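Local coordinates for protein dimethyl-sulfide monooxygenase (Hyphomicrobium sulfonivorans, PDB 6AK1) that oxidises dimethyl sulfide with NADH and molecular oxygen to methanethiol and formaldehyde, as an FMN-dependent monooxygenase of the bacterial luciferase-like TIM-barrel type, at residues A[13-18]-A[28-33]; A[43-48]-A[403-408]; A[253-258]-A[386-391]. All coordinates share one frame; numbering follows the deposited sequence.

Contact 1. Residues A[13-18]-A[28-33]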
loop_
_atom_site.group_PDB
_atom_site.type_symbol
_atom_site.label_atom_id
_atom_site.label_comp_id
_atom_site.label_asym_id
_atom_site.label_seq_id
_atom_site.Cartn_x
_atom_site.Cartn_y
_atom_site.Cartn_z
ATOM N N THR A 13 8.821 1.312 6.928
ATOM C CA THR A 13 9.897 0.819 7.790
ATOM C C THR A 13 11.003 1.876 7.905
ATOM O O THR A 13 12.168 1.650 7.576
ATOM C CB THR A 13 10.447 -0.511 7.280
ATOM O OG1 THR A 13 9.385 -1.319 6.749
ATOM C CG2 THR A 13 11.127 -1.262 8.420
ATOM N N CYS A 14 10.600 3.054 8.386
ATOM C CA CYS A 14 11.475 4.215 8.498
ATOM C C CYS A 14 10.941 5.114 9.610
ATOM O O CYS A 14 9.925 4.811 10.231
ATOM C CB CYS A 14 11.549 4.980 7.178
ATOM S SG CYS A 14 10.007 5.816 6.760
ATOM N N VAL A 15 11.607 6.255 9.827
ATOM C CA VAL A 15 11.260 7.129 10.947
ATOM C C VAL A 15 10.213 8.166 10.532
ATOM O O VAL A 15 9.077 8.140 11.018
ATOM C CB VAL A 15 12.517 7.809 11.518
ATOM C CG1 VAL A 15 12.138 8.752 12.662
ATOM C CG2 VAL A 15 13.545 6.760 11.992
ATOM N N SER A 16 10.582 9.101 9.657
ATOM C CA SER A 16 9.651 10.126 9.179
ATOM C C SER A 16 9.031 9.667 7.861
ATOM O O SER A 16 9.729 9.528 6.849
ATOM C CB SER A 16 10.360 11.462 9.012
ATOM O OG SER A 16 10.824 11.970 10.259
ATOM N N HIS A 17 7.719 9.445 7.874
ATOM C CA HIS A 17 7.013 8.883 6.732
ATOM C C HIS A 17 6.222 9.963 6.008
ATOM O O HIS A 17 6.599 10.402 4.919
ATOM C CB HIS A 17 6.082 7.754 7.198
ATOM C CG HIS A 17 5.370 7.047 6.089
ATOM N ND1 HIS A 17 4.236 6.288 6.302
ATOM C CD2 HIS A 17 5.635 6.969 4.761
ATOM C CE1 HIS A 17 3.829 5.778 5.150
ATOM N NE2 HIS A 17 4.657 6.179 4.198
ATOM N N GLN A 18 5.106 10.370 6.598
ATOM C CA GLN A 18 4.274 11.443 6.072
ATOM C C GLN A 18 4.398 12.743 6.866
ATOM O O GLN A 18 3.818 13.754 6.451
ATOM C CB GLN A 18 2.807 10.999 6.030
ATOM C CG GLN A 18 2.548 9.765 5.177
ATOM C CD GLN A 18 2.779 10.007 3.676
ATOM O OE1 GLN A 18 3.596 9.333 3.043
ATOM N NE2 GLN A 18 2.051 10.956 3.110
ATOM N N SER A 28 6.561 9.728 20.573
ATOM C CA SER A 28 6.764 8.993 19.332
ATOM C C SER A 28 7.799 7.894 19.507
ATOM O O SER A 28 8.898 8.128 20.023
ATOM C CB SER A 28 7.193 9.919 18.198
ATOM O OG SER A 28 7.147 9.231 16.954
ATOM N N GLN A 29 7.444 6.699 19.046
ATOM C CA GLN A 29 8.387 5.602 18.876
ATOM C C GLN A 29 8.746 5.375 17.405
ATOM O O GLN A 29 9.186 4.275 17.037
ATOM C CB GLN A 29 7.819 4.328 19.510
ATOM C CG GLN A 29 7.482 4.504 20.987
ATOM C CD GLN A 29 6.930 3.247 21.607
ATOM O OE1 GLN A 29 7.372 2.153 21.288
ATOM N NE2 GLN A 29 5.950 3.395 22.480
ATOM N N ALA A 30 8.593 6.403 16.566
ATOM C CA ALA A 30 8.976 6.285 15.159
ATOM C C ALA A 30 10.423 5.844 15.013
ATOM O O ALA A 30 10.753 5.068 14.111
ATOM C CB ALA A 30 8.769 7.613 14.432
ATOM N N ALA A 31 11.301 6.327 15.902
ATOM C CA ALA A 31 12.707 5.961 15.838
ATOM C C ALA A 31 12.961 4.478 16.102
ATOM O O ALA A 31 14.107 4.042 15.959
ATOM C CB ALA A 31 13.512 6.814 16.826
ATOM N N ARG A 32 11.942 3.696 16.475
ATOM C CA ARG A 32 12.087 2.258 16.697
ATOM C C ARG A 32 11.713 1.423 15.472
ATOM O O ARG A 32 11.481 0.217 15.603
ATOM C CB ARG A 32 11.242 1.804 17.884
ATOM C CG ARG A 32 11.539 2.526 19.203
ATOM C CD ARG A 32 10.763 1.890 20.353
ATOM N NE ARG A 32 11.288 0.559 20.696
ATOM C CZ ARG A 32 10.609 -0.342 21.402
ATOM N NH1 ARG A 32 9.360 -0.073 21.808
ATOM N NH2 ARG A 32 11.162 -1.516 21.689
ATOM N N TYR A 33 11.632 2.046 14.291
ATOM C CA TYR A 33 11.367 1.307 13.059
ATOM C C TYR A 33 12.273 0.077 12.929
ATOM O O TYR A 33 11.911 -0.902 12.258
ATOM C CB TYR A 33 11.571 2.240 11.856
ATOM C CG TYR A 33 13.042 2.359 11.543
ATOM C CD1 TYR A 33 13.870 3.212 12.275
ATOM C CD2 TYR A 33 13.621 1.556 10.575
ATOM C CE1 TYR A 33 15.242 3.268 12.023
ATOM C CE2 TYR A 33 14.966 1.614 10.317
ATOM C CZ TYR A 33 15.777 2.468 11.032
ATOM O OH TYR A 33 17.121 2.472 10.738
#

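Contact 2. Residues A[43-48]-A[403-408]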
loop_
_atom_site.group_PDB
_atom_site.type_symbol
_atom_site.label_atom_id
_atom_site.label_comp_id
_atom_site.label_asym_id
_atom_site.label_seq_id
_atom_site.Cartn_x
_atom_site.Cartn_y
_atom_site.Cartn_z
ATOM N N ALA A 43 1.126 -4.486 15.453
ATOM C CA ALA A 43 0.179 -5.451 14.891
ATOM C C ALA A 43 -0.861 -5.875 15.919
ATOM O O ALA A 43 -2.042 -6.031 15.587
ATOM C CB ALA A 43 0.921 -6.688 14.347
ATOM N N MET A 44 -0.438 -6.096 17.165
ATOM C CA MET A 44 -1.390 -6.465 18.205
ATOM C C MET A 44 -2.346 -5.320 18.507
ATOM O O MET A 44 -3.542 -5.546 18.727
ATOM C CB MET A 44 -0.648 -6.885 19.468
ATOM C CG MET A 44 0.185 -8.145 19.290
ATOM S SD MET A 44 0.688 -8.824 20.893
ATOM C CE MET A 44 2.061 -7.766 21.299
ATOM N N GLU A 45 -1.829 -4.087 18.524
ATOM C CA GLU A 45 -2.657 -2.925 18.802
ATOM C C GLU A 45 -3.696 -2.702 17.702
ATOM O O GLU A 45 -4.819 -2.276 17.993
ATOM C CB GLU A 45 -1.766 -1.692 18.978
ATOM C CG GLU A 45 -2.515 -0.376 19.107
ATOM C CD GLU A 45 -3.167 -0.182 20.482
ATOM O OE1 GLU A 45 -3.298 -1.171 21.228
ATOM O OE2 GLU A 45 -3.537 0.970 20.815
ATOM N N LEU A 46 -3.356 -3.018 16.445
ATOM C CA LEU A 46 -4.344 -2.959 15.369
ATOM C C LEU A 46 -5.487 -3.947 15.576
ATOM O O LEU A 46 -6.621 -3.651 15.191
ATOM C CB LEU A 46 -3.676 -3.207 14.015
ATOM C CG LEU A 46 -2.712 -2.125 13.494
ATOM C CD1 LEU A 46 -2.390 -2.351 12.046
ATOM C CD2 LEU A 46 -3.301 -0.751 13.661
ATOM N N GLU A 47 -5.229 -5.118 16.177
ATOM C CA GLU A 47 -6.326 -6.066 16.375
ATOM C C GLU A 47 -7.219 -5.676 17.545
ATOM O O GLU A 47 -8.414 -5.973 17.528
ATOM C CB GLU A 47 -5.799 -7.497 16.575
ATOM C CG GLU A 47 -5.178 -8.041 15.330
ATOM C CD GLU A 47 -5.194 -9.558 15.221
ATOM O OE1 GLU A 47 -5.113 -10.270 16.247
ATOM O OE2 GLU A 47 -5.279 -10.043 14.079
ATOM N N ARG A 48 -6.671 -5.004 18.552
ATOM C CA ARG A 48 -7.508 -4.454 19.611
ATOM C C ARG A 48 -8.595 -3.544 19.043
ATOM O O ARG A 48 -9.696 -3.466 19.599
ATOM C CB ARG A 48 -6.640 -3.700 20.631
ATOM C CG ARG A 48 -7.409 -3.130 21.824
ATOM C CD ARG A 48 -6.487 -2.468 22.830
ATOM N NE ARG A 48 -5.965 -1.170 22.406
ATOM C CZ ARG A 48 -6.570 -0.005 22.638
ATOM N NH1 ARG A 48 -7.740 0.026 23.269
ATOM N NH2 ARG A 48 -6.011 1.134 22.237
ATOM N N GLY A 403 0.820 6.419 18.967
ATOM C CA GLY A 403 -0.320 7.131 19.531
ATOM C C GLY A 403 -1.406 7.435 18.516
ATOM O O GLY A 403 -2.594 7.468 18.860
ATOM N N SER A 404 -1.021 7.643 17.250
ATOM C CA SER A 404 -2.007 7.963 16.222
ATOM C C SER A 404 -3.027 6.842 16.070
ATOM O O SER A 404 -4.229 7.102 15.975
ATOM C CB SER A 404 -1.303 8.240 14.897
ATOM O OG SER A 404 -2.131 7.865 13.808
ATOM N N VAL A 405 -2.563 5.589 16.068
ATOM C CA VAL A 405 -3.452 4.430 15.992
ATOM C C VAL A 405 -4.195 4.219 17.308
ATOM O O VAL A 405 -5.409 3.964 17.322
ATOM C CB VAL A 405 -2.642 3.180 15.614
ATOM C CG1 VAL A 405 -3.404 1.928 15.998
ATOM C CG2 VAL A 405 -2.295 3.180 14.138
ATOM N N THR A 406 -3.475 4.313 18.429
ATOM C CA THR A 406 -4.090 4.164 19.745
ATOM C C THR A 406 -5.183 5.201 19.982
ATOM O O THR A 406 -6.261 4.866 20.489
ATOM C CB THR A 406 -3.015 4.257 20.827
ATOM O OG1 THR A 406 -2.077 3.189 20.644
ATOM C CG2 THR A 406 -3.641 4.134 22.224
ATOM N N ASP A 407 -4.929 6.468 19.628
ATOM C CA ASP A 407 -5.958 7.496 19.798
ATOM C C ASP A 407 -7.169 7.220 18.907
ATOM O O ASP A 407 -8.318 7.383 19.339
ATOM C CB ASP A 407 -5.398 8.885 19.486
ATOM C CG ASP A 407 -4.585 9.468 20.618
ATOM O OD1 ASP A 407 -4.596 8.899 21.737
ATOM O OD2 ASP A 407 -3.942 10.519 20.380
ATOM N N PHE A 408 -6.933 6.816 17.653
ATOM C CA PHE A 408 -8.048 6.457 16.781
ATOM C C PHE A 408 -8.895 5.351 17.394
ATOM O O PHE A 408 -10.127 5.442 17.428
ATOM C CB PHE A 408 -7.546 6.025 15.404
ATOM C CG PHE A 408 -8.615 6.058 14.352
ATOM C CD1 PHE A 408 -9.426 4.962 14.141
ATOM C CD2 PHE A 408 -8.830 7.213 13.598
ATOM C CE1 PHE A 408 -10.422 4.992 13.194
ATOM C CE2 PHE A 408 -9.831 7.247 12.640
ATOM C CZ PHE A 408 -10.626 6.140 12.440
#

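Contact 3. Residues A[253-258]-A[386-391]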
loop_
_atom_site.group_PDB
_atom_site.type_symbol
_atom_site.label_atom_id
_atom_site.label_comp_id
_atom_site.label_asym_id
_atom_site.label_seq_id
_atom_site.Cartn_x
_atom_site.Cartn_y
_atom_site.Cartn_z
ATOM N N GLN A 253 -13.437 16.880 -4.765
ATOM C CA GLN A 253 -12.539 16.180 -5.679
ATOM C C GLN A 253 -12.660 14.661 -5.549
ATOM O O GLN A 253 -12.497 13.940 -6.541
ATOM C CB GLN A 253 -11.099 16.617 -5.424
ATOM C CG GLN A 253 -10.085 15.946 -6.321
ATOM C CD GLN A 253 -8.664 16.133 -5.824
ATOM O OE1 GLN A 253 -8.309 15.682 -4.737
ATOM N NE2 GLN A 253 -7.851 16.816 -6.612
ATOM N N ALA A 254 -12.954 14.159 -4.346
ATOM C CA ALA A 254 -13.056 12.713 -4.173
ATOM C C ALA A 254 -14.254 12.142 -4.912
ATOM O O ALA A 254 -14.180 11.018 -5.424
ATOM C CB ALA A 254 -13.133 12.350 -2.687
ATOM N N ARG A 255 -15.363 12.888 -4.968
ATOM C CA ARG A 255 -16.539 12.415 -5.698
ATOM C C ARG A 255 -16.179 12.038 -7.134
ATOM O O ARG A 255 -16.602 10.988 -7.639
ATOM C CB ARG A 255 -17.640 13.486 -5.659
ATOM C CG ARG A 255 -18.232 13.680 -4.242
ATOM C CD ARG A 255 -19.287 14.821 -4.080
ATOM N NE ARG A 255 -20.495 14.659 -4.902
ATOM C CZ ARG A 255 -21.533 13.856 -4.624
ATOM N NH1 ARG A 255 -21.569 13.091 -3.525
ATOM N NH2 ARG A 255 -22.558 13.809 -5.472
ATOM N N GLN A 256 -15.352 12.863 -7.789
ATOM C CA GLN A 256 -14.983 12.613 -9.181
ATOM C C GLN A 256 -13.935 11.513 -9.295
ATOM O O GLN A 256 -14.041 10.644 -10.168
ATOM C CB GLN A 256 -14.471 13.902 -9.840
ATOM C CG GLN A 256 -14.439 13.822 -11.367
ATOM C CD GLN A 256 -15.821 13.542 -11.937
ATOM O OE1 GLN A 256 -16.735 14.384 -11.831
ATOM N NE2 GLN A 256 -15.999 12.346 -12.513
ATOM N N ILE A 257 -12.929 11.523 -8.413
ATOM C CA ILE A 257 -11.891 10.495 -8.459
ATOM C C ILE A 257 -12.508 9.105 -8.338
ATOM O O ILE A 257 -12.211 8.209 -9.134
ATOM C CB ILE A 257 -10.828 10.748 -7.373
ATOM C CG1 ILE A 257 -9.964 11.958 -7.738
ATOM C CG2 ILE A 257 -9.934 9.533 -7.196
ATOM C CD1 ILE A 257 -8.879 12.289 -6.704
ATOM N N THR A 258 -13.395 8.908 -7.359
ATOM C CA THR A 258 -13.919 7.563 -7.110
ATOM C C THR A 258 -14.971 7.152 -8.125
ATOM O O THR A 258 -15.082 5.963 -8.443
ATOM C CB THR A 258 -14.502 7.452 -5.697
ATOM O OG1 THR A 258 -15.634 8.336 -5.546
ATOM C CG2 THR A 258 -13.430 7.794 -4.666
ATOM N N VAL A 386 -16.584 8.955 3.113
ATOM C CA VAL A 386 -17.004 7.641 2.641
ATOM C C VAL A 386 -18.290 7.748 1.837
ATOM O O VAL A 386 -18.357 7.298 0.690
ATOM C CB VAL A 386 -17.149 6.661 3.820
ATOM C CG1 VAL A 386 -17.838 5.388 3.359
ATOM C CG2 VAL A 386 -15.776 6.322 4.404
ATOM N N ASP A 387 -19.316 8.374 2.412
ATOM C CA ASP A 387 -20.628 8.400 1.775
ATOM C C ASP A 387 -20.696 9.463 0.684
ATOM O O ASP A 387 -21.111 9.180 -0.442
ATOM C CB ASP A 387 -21.707 8.618 2.839
ATOM C CG ASP A 387 -21.713 7.509 3.890
ATOM O OD1 ASP A 387 -21.476 6.342 3.508
ATOM O OD2 ASP A 387 -21.934 7.798 5.088
ATOM N N GLU A 388 -20.266 10.681 0.987
ATOM C CA GLU A 388 -20.291 11.738 -0.016
ATOM C C GLU A 388 -19.134 11.601 -1.004
ATOM O O GLU A 388 -19.329 11.730 -2.216
ATOM C CB GLU A 388 -20.265 13.104 0.676
ATOM C CG GLU A 388 -20.512 14.287 -0.225
ATOM C CD GLU A 388 -20.644 15.592 0.557
ATOM O OE1 GLU A 388 -20.222 16.635 0.018
ATOM O OE2 GLU A 388 -21.164 15.568 1.705
ATOM N N GLY A 389 -17.920 11.334 -0.511
ATOM C CA GLY A 389 -16.766 11.229 -1.392
ATOM C C GLY A 389 -16.682 9.918 -2.152
ATOM O O GLY A 389 -16.016 9.859 -3.193
ATOM N N GLY A 390 -17.326 8.867 -1.648
ATOM C CA GLY A 390 -17.369 7.594 -2.335
ATOM C C GLY A 390 -16.210 6.649 -2.080
ATOM O O GLY A 390 -16.154 5.598 -2.726
ATOM N N VAL A 391 -15.295 6.967 -1.154
ATOM C CA VAL A 391 -14.216 6.030 -0.827
ATOM C C VAL A 391 -14.745 4.920 0.074
ATOM O O VAL A 391 -15.790 5.046 0.720
ATOM C CB VAL A 391 -13.014 6.736 -0.171
ATOM C CG1 VAL A 391 -12.454 7.811 -1.069
ATOM C CG2 VAL A 391 -13.384 7.284 1.224
#

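Contact 1. Residues A[13-18]-A[28-33]
The long loop that follows the first strand of the TIM barrel, between strand 6-12 and helix 36-48, folds back on itself where Y33, A30 and V15 meet. No hydrogen bond joins 13-18 to 28-33; the evidence for the contact is the 274 Å² they bury together. Y33 and V15 carry more than half of it, Y33 the larger share. Y33 CG lies between the backbone N and the carbonyl carbon (chi1 80°), which puts it 3.9 Å from C14 CA. Y33 CD2 lies 3.3 Å from T13 O, and Y33 CB 3.5 Å from C14 O. V15 divides its two methyls. CG2 comes to Y33 CD1, 3.6 Å away, obliquely and on the same side of the ring plane as T13 O, while CG1, anti to the backbone N (chi1 178°), meets A30 CB at 4.0 Å. S28 to A30 form an ST turn, in which A30 N donates to S28 OG (3.2 Å). Outside the pair, V15 O is hydrogen-bonded to Y398 OH, and Y33 O to W39 NE1. The T13 side chain is about 5 Å from that of D58, which probably binds FMN. A30 CB packs 3.5 Å from V15 O.

Contact 2. Residues A[43-48]-A[403-408]
L46 and V405 form the closely packed inner side of this helix pair, whereas E45, R48 and T406 make its polar, more solvent-exposed side. L46 CD2 meets V405 CG1 at 3.6 Å, the two side chains crossing at about a right angle, and both residues also touch A9 of strand 6-12 beneath them. Chi1 of E45 (173°) carries its CG to the same V405 methyl, CG1, a looser neighbour at 4.0 Å. Towards solvent the contact becomes polar. The bend at chi2 (76°) sets E45 CD 3.5 Å from T406 OG1, which donates to E45 OE2 over 2.7 Å. R48 grips the same carboxylate side-on, NE to OE1 and NH2 to OE2, each over 2.9 Å and nearly straight. At OE2, T406 OG1 and R48 NH2 arrive from opposite faces of the carboxylate plane. The salt bridge between R48 and E45, three residues apart, would be expected to favour the charged form of E45; R48 NH2 has a second acidic partner, D410. The segment axes run 9.9 Å apart, 16° from parallel, and bury only 188 Å². Neighbouring outer helices packed over a strand, here 36-48 and 403-418 over 6-12, are characteristic of the TIM barrel.

Contact 3. Residues A[253-258]-A[386-391]
T258 chi1 (63°) sets OG1 between the backbone N and the carbonyl carbon, near G389 O, and R255 bends at chi3 (61°), which turns its NE; both side chains meet carbonyls of E388 and G389, around the end of helix 375-388. The setting is the outer layer of the TIM barrel, where helix 251-267 packs against the turn leading into strand 393-397. G390, with positive phi, is the first residue to leave helical geometry. A CB there would clash with T258 OG1 and be jammed against the preceding carbonyl O. A CB on G389 would be tight against A254 CB; the G389 CA lies 4.5 Å from R255 CA. T258 OG1 lies 2.8 Å from G389 O and 3.1 Å from A254 O. The two carbonyl oxygens, A254 O and G389 O, are themselves 3.1 Å apart. Further in, T258 CG2 touches V391 CG1 at 3.7 Å, and both side chains also reach I277 of strand 276-284. At the exposed end, the E388 carboxylate is paired with R384, while R255 uses the E388 backbone: NH1 donates to E388 O over 2.9 Å, bent to 136° at the hydrogen, and R255 CG lies 3.0 Å from that oxygen.

How the contacts relate
The three contacts occupy separate places on one barrel and do not touch. Contacts 1 and 2 are the closer pair, their centres 15 Å apart and nearest atoms about 6 Å apart, and helix 36-48 links them: it follows the loop of contact 1 and supplies residues 43-48 to contact 2. Contact 3 is centred 30 Å from contact 1 and 26 Å from contact 2, and its segments lie within the chain span that contact 2 closes. Contact 1 alone approaches the probable FMN site, its T13 side chain about 5 Å from that of D58 and about 8 Å from that of T104; contact 2 joins two outer helices and contact 3 a helix to a helix-end turn, both away from it.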